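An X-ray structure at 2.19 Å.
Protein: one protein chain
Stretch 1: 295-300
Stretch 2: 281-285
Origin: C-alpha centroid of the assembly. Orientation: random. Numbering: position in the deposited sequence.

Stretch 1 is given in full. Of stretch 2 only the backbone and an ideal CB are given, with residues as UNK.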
# COMPACT_ATOMS: atom_id res chain seq x y z
N SER A 295 16.50 -6.11 -28.66
CA SER A 295 16.55 -7.16 -27.65
C SER A 295 16.82 -6.51 -26.30
O SER A 295 17.66 -5.61 -26.19
CB SER A 295 17.63 -8.19 -27.98
OG SER A 295 17.60 -9.27 -27.06
N HIS A 296 16.09 -6.97 -25.28
CA HIS A 296 16.14 -6.41 -23.93
C HIS A 296 15.74 -4.94 -23.95
O HIS A 296 16.61 -4.07 -23.82
CB HIS A 296 17.52 -6.58 -23.31
CG HIS A 296 17.98 -8.00 -23.21
ND1 HIS A 296 19.29 -8.35 -22.96
CD2 HIS A 296 17.30 -9.17 -23.33
CE1 HIS A 296 19.40 -9.66 -22.93
NE2 HIS A 296 18.21 -10.18 -23.15
N PRO A 297 14.45 -4.63 -24.08
CA PRO A 297 14.04 -3.23 -24.16
C PRO A 297 14.19 -2.51 -22.83
O PRO A 297 14.33 -3.12 -21.77
CB PRO A 297 12.57 -3.32 -24.57
CG PRO A 297 12.12 -4.62 -23.98
CD PRO A 297 13.30 -5.55 -24.06
N ARG A 298 14.15 -1.19 -22.91
CA ARG A 298 14.11 -0.37 -21.70
C ARG A 298 12.80 -0.63 -20.96
O ARG A 298 11.74 -0.77 -21.56
CB ARG A 298 14.24 1.11 -22.05
CG ARG A 298 15.66 1.52 -22.42
CD ARG A 298 15.70 2.69 -23.40
NE ARG A 298 15.07 3.90 -22.87
CZ ARG A 298 14.04 4.51 -23.43
NH1 ARG A 298 13.51 4.04 -24.56
NH2 ARG A 298 13.53 5.61 -22.88
N LEU A 299 12.89 -0.70 -19.63
CA LEU A 299 11.70 -0.99 -18.84
C LEU A 299 10.65 0.11 -18.96
O LEU A 299 9.45 -0.16 -18.84
CB LEU A 299 12.08 -1.22 -17.38
CG LEU A 299 12.93 -2.46 -17.13
CD1 LEU A 299 13.30 -2.58 -15.67
CD2 LEU A 299 12.20 -3.71 -17.61
N CYS A 300 11.08 1.35 -19.21
CA CYS A 300 10.13 2.44 -19.38
C CYS A 300 9.34 2.33 -20.67
O CYS A 300 8.33 3.02 -20.83
CB CYS A 300 10.86 3.78 -19.32
SG CYS A 300 12.24 3.92 -20.48
N UNK A 281 19.91 -8.54 -11.81
CA UNK A 281 20.27 -7.42 -12.67
C UNK A 281 19.58 -7.58 -14.02
O UNK A 281 19.81 -8.56 -14.73
CB UNK A 281 21.79 -7.33 -12.84
N UNK A 282 18.73 -6.61 -14.37
CA UNK A 282 18.21 -6.47 -15.72
C UNK A 282 18.73 -5.16 -16.30
O UNK A 282 18.29 -4.08 -15.90
CB UNK A 282 16.68 -6.51 -15.73
N UNK A 283 19.66 -5.26 -17.24
CA UNK A 283 20.22 -4.10 -17.92
C UNK A 283 19.69 -4.07 -19.35
O UNK A 283 19.79 -5.07 -20.07
CB UNK A 283 21.75 -4.13 -17.90
N UNK A 284 19.10 -2.95 -19.74
CA UNK A 284 18.54 -2.82 -21.08
C UNK A 284 19.65 -2.85 -22.12
O UNK A 284 20.76 -2.37 -21.89
CB UNK A 284 17.73 -1.53 -21.20
N UNK A 285 19.34 -3.43 -23.27
CA UNK A 285 20.28 -3.57 -24.36
C UNK A 285 20.81 -5.00 -24.47
O UNK A 285 20.61 -5.84 -23.59
CB UNK A 285 21.44 -2.59 -24.18

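Position 281 lies on a strand, with phi/psi of -133/119, and nothing of stretch 1 comes within 5.5 Å of its ideal CB. The contact sets no rule here, and any residue that tolerates a strand would do. The deposited residue is E281, whose carboxylate makes its hydrogen bonds outside this contact.

At position 282 the CA-to-CB bond points toward stretch 1, yet the nearest atom there, CD1 of L299, is still 5.2 Å from the ideal CB. A short side chain would leave that gap unfilled. Farther along lie the apolar end of L299 and then the carbonyl oxygen of P297, an acceptor that no donor within stretch 1 is placed to meet. Leucine, methionine or phenylalanine could meet the leucine; a long side chain that is apolar along its length and carries a donor at its tip could serve both. Y282 does this. With chi1 at 177° (t), its ring reaches along stretch 1, CE2 packing 3.6 Å from CD2 of L299, and its OH donates a hydrogen bond to O of P297 at 2.7 Å. That oxygen lies at the ring edge, near the ring plane. The OH also sits 3.2 Å from N of P297, but a proline nitrogen has no hydrogen to share.

Position 283 turns its CA-to-CB bond away, and its ideal CB has nothing of stretch 1 within 5.5 Å. Stretch 1 leaves the choice open, large side chains included. It is W283, whose NE1 is hydrogen-bonded elsewhere in the structure.

Position 284 points sideways into a close fit: its ideal CB is 3.8 Å from each of O of H296, O of P297 and CA of R298. Something small suits such a place, alanine or perhaps serine; a branch turned toward stretch 1 would be crowded, whereas one turned away would not. A284 is the deposited residue. Its CB rests 3.9 Å from CG of R298, and its CA makes a CA-H...O contact with O of H296 at 3.6 Å.

At position 285 the backbone decides. With phi/psi of 104/168, a CB would be jammed against the carbonyl oxygen of the preceding residue, which by itself calls for glycine. G285 works through its main chain: its N donates to O of H296 at 2.9 Å and 167°, nearly straight, while its O accepts from ND1 of H296, also at 2.9 Å but more bent, at 137°. One histidine thus engages both polar ends of the glycine.

Stretch 2 281-285: EYWAG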
# COMPACT_ATOMS: atom_id res chain seq x y z
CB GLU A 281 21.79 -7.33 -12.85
CG GLU A 281 22.57 -7.31 -11.54
CD GLU A 281 23.94 -7.98 -11.66
OE1 GLU A 281 24.27 -8.48 -12.75
OE2 GLU A 281 24.67 -8.01 -10.65
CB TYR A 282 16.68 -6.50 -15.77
CG TYR A 282 16.16 -6.28 -17.17
CD1 TYR A 282 16.03 -7.34 -18.06
CD2 TYR A 282 15.81 -5.01 -17.62
CE1 TYR A 282 15.57 -7.15 -19.34
CE2 TYR A 282 15.35 -4.81 -18.91
CZ TYR A 282 15.23 -5.88 -19.76
OH TYR A 282 14.76 -5.69 -21.04
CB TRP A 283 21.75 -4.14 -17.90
CG TRP A 283 22.32 -4.30 -16.51
CD1 TRP A 283 21.71 -4.01 -15.33
CD2 TRP A 283 23.63 -4.80 -16.17
NE1 TRP A 283 22.54 -4.30 -14.28
CE2 TRP A 283 23.73 -4.78 -14.77
CE3 TRP A 283 24.71 -5.26 -16.92
CZ2 TRP A 283 24.87 -5.20 -14.10
CZ3 TRP A 283 25.85 -5.68 -16.25
CH2 TRP A 283 25.92 -5.65 -14.86
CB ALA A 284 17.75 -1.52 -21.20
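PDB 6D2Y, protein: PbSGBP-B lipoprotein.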